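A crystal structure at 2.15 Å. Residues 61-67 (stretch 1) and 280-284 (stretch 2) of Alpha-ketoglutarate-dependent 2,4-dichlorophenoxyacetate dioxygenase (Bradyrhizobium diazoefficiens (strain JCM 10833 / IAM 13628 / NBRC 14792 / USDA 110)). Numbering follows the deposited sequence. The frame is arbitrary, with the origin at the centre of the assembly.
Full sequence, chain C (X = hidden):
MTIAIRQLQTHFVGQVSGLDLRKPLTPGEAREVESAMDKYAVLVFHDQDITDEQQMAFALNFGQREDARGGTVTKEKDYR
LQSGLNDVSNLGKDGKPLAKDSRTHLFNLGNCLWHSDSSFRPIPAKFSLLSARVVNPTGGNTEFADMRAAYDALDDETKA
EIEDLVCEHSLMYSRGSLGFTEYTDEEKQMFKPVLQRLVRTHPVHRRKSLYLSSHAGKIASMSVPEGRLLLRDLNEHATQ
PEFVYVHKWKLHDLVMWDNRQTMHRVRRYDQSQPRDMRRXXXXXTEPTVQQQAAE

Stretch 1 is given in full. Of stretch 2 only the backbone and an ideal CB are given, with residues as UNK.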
# COMPACT_ATOMS: atom_id res chain seq x y z
N ASN C 61 -26.72 25.88 29.06
CA ASN C 61 -26.14 24.52 29.20
C ASN C 61 -24.66 24.47 28.79
O ASN C 61 -23.90 23.63 29.31
CB ASN C 61 -26.89 23.52 28.29
CG ASN C 61 -28.26 23.15 28.83
OD1 ASN C 61 -28.37 22.33 29.75
ND2 ASN C 61 -29.30 23.76 28.27
N PHE C 62 -24.29 25.37 27.89
CA PHE C 62 -23.02 25.33 27.17
C PHE C 62 -22.02 26.41 27.60
O PHE C 62 -20.96 26.56 26.99
CB PHE C 62 -23.31 25.42 25.65
CG PHE C 62 -24.40 24.48 25.20
CD1 PHE C 62 -24.25 23.09 25.35
CD2 PHE C 62 -25.58 24.97 24.64
CE1 PHE C 62 -25.25 22.22 24.95
CE2 PHE C 62 -26.59 24.10 24.24
CZ PHE C 62 -26.43 22.73 24.39
N GLY C 63 -22.35 27.14 28.66
CA GLY C 63 -21.44 28.12 29.25
C GLY C 63 -22.18 29.25 29.91
O GLY C 63 -23.16 29.02 30.63
N GLN C 64 -21.70 30.47 29.65
CA GLN C 64 -22.27 31.69 30.20
C GLN C 64 -22.62 32.66 29.07
O GLN C 64 -22.08 32.53 27.97
CB GLN C 64 -21.29 32.34 31.19
CG GLN C 64 -21.00 31.48 32.41
CD GLN C 64 -20.18 32.19 33.48
OE1 GLN C 64 -18.99 31.95 33.61
NE2 GLN C 64 -20.83 33.07 34.26
N ARG C 65 -23.51 33.61 29.34
CA ARG C 65 -23.82 34.71 28.42
C ARG C 65 -22.57 35.50 28.07
O ARG C 65 -21.77 35.83 28.96
CB ARG C 65 -24.79 35.72 29.06
CG ARG C 65 -26.26 35.35 29.09
CD ARG C 65 -27.03 36.34 29.99
NE ARG C 65 -28.25 35.78 30.61
CZ ARG C 65 -28.26 35.02 31.70
NH1 ARG C 65 -27.13 34.67 32.32
NH2 ARG C 65 -29.42 34.57 32.17
N GLU C 66 -22.41 35.81 26.79
CA GLU C 66 -21.45 36.82 26.37
C GLU C 66 -22.00 38.22 26.70
O GLU C 66 -23.14 38.54 26.35
CB GLU C 66 -21.12 36.73 24.88
CG GLU C 66 -19.86 37.50 24.51
CD GLU C 66 -19.51 37.45 23.03
OE1 GLU C 66 -20.27 38.02 22.21
OE2 GLU C 66 -18.46 36.87 22.70
N ASP C 67 -21.17 39.02 27.37
CA ASP C 67 -21.45 40.44 27.60
C ASP C 67 -21.57 41.19 26.26
O ASP C 67 -20.61 41.30 25.49
CB ASP C 67 -20.37 41.05 28.50
CG ASP C 67 -20.71 42.47 28.98
OD1 ASP C 67 -21.76 43.05 28.60
OD2 ASP C 67 -19.91 43.00 29.77
N UNK C 280 -29.03 34.05 20.92
CA UNK C 280 -28.34 33.90 22.20
C UNK C 280 -26.87 33.62 21.92
O UNK C 280 -26.53 32.87 20.98
CB UNK C 280 -28.96 32.78 23.04
N UNK C 281 -25.99 34.23 22.71
CA UNK C 281 -24.54 34.07 22.54
C UNK C 281 -23.88 33.55 23.81
O UNK C 281 -24.05 34.12 24.89
CB UNK C 281 -23.90 35.40 22.13
N UNK C 282 -23.14 32.46 23.66
CA UNK C 282 -22.38 31.87 24.76
C UNK C 282 -20.96 32.39 24.68
O UNK C 282 -20.31 32.26 23.63
CB UNK C 282 -22.41 30.34 24.71
N UNK C 283 -20.50 32.99 25.78
CA UNK C 283 -19.15 33.56 25.87
C UNK C 283 -18.09 32.51 25.59
O UNK C 283 -18.27 31.35 25.93
CB UNK C 283 -18.92 34.18 27.25
N UNK C 284 -16.99 32.93 24.98
CA UNK C 284 -15.79 32.09 24.85
C UNK C 284 -15.06 31.88 26.17
O UNK C 284 -15.22 32.67 27.10
CB UNK C 284 -14.83 32.71 23.84

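Position 280 has extended backbone angles (phi/psi -101/139), and its CA-to-CB bond runs sideways to stretch 1. No atom of stretch 1 lies within 5.5 Å of the ideal CB, so this contact places almost no constraint on the residue. The deposited residue is Ala280, which makes no contact with stretch 1.

Position 281 is also extended (-123/126), in a strand that begins earlier in the chain. Its backbone does the first piece of pairing: Glu66 N donates to the carbonyl O of 281 at 3.0 Å, with a nearly straight N-H...O angle of 171°, and Arg65 CA approaches the same O at 3.6 Å as a CA-H...O contact. Because the acceptor is the backbone O, this bond places no demand on the side chain at 281. The ideal CB points sideways, 4.1 Å from Glu66 CB, so a side chain here would run beside the Glu66 chain; beta-branched, small polar or modest aliphatic residues would suit. It is Thr281, chi1 -43° (m). Its CG2 packs 3.8 Å from Glu66 OE1, while OG1 is hydrogen-bonded to a residue adjoining one of the stretches.

At position 282 a single beta bridge pairs the backbone with Arg65. The CA gives a CA-H...O contact to Gln64 O at 3.3 Å (angle at H 137°). Although CA-to-CB points away overall, the ideal CB is 3.9 Å from Gln64 O and 4.6 Å from Phe62 O, beside the backbone at Gly63. Small or branched aliphatic side chains, or threonine, would be plausible. Val282 is found, chi1 -179° (t); its CG1 lies 3.4 Å from Phe62 O and 3.8 Å from Gly63 CA. An ideal CB on Gly63 would come within 2.8 Å of that CG1, a clash, although the backbone angles of Gly63 (151/-136) call for glycine by themselves.

Position 283 donates its N to Gln64 O at 2.7 Å (159°), completing the backbone pairing, which excludes proline. The ideal CB is hemmed in: 3.6 Å from Gln64 O, 3.7 Å from Arg65 O and 3.8 Å from Glu66 CA. The CA-to-CB bond points sideways to stretch 1; a small residue fits most simply, and a longer one would have to turn away from these atoms. Ala283 is deposited, its CB 4.1 Å from Glu66 CB. A water accepts from Gln64 N (3.0 Å to its O) and donates to Ala283 O (2.7 Å).

Position 284 has ordinary angles (-71/159) and no atom of stretch 1 within 5.5 Å of its ideal CB, so stretch 1 sets no limit on the side chain here. Gly284 is present; a second water bridges its N (3.1 Å to the water O) to Glu66 OE2 (2.5 Å).

Stretch 2 280-284: ATVAG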
# COMPACT_ATOMS: atom_id res chain seq x y z
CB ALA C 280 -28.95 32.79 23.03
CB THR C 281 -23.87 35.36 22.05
OG1 THR C 281 -24.67 35.95 21.02
CG2 THR C 281 -22.50 35.06 21.46
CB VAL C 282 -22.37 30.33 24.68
CG1 VAL C 282 -21.60 29.72 25.86
CG2 VAL C 282 -23.79 29.78 24.63
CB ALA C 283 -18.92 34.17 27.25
O HOH W 1 -19.00 30.41 28.39
O HOH W 2 -16.80 35.90 24.24
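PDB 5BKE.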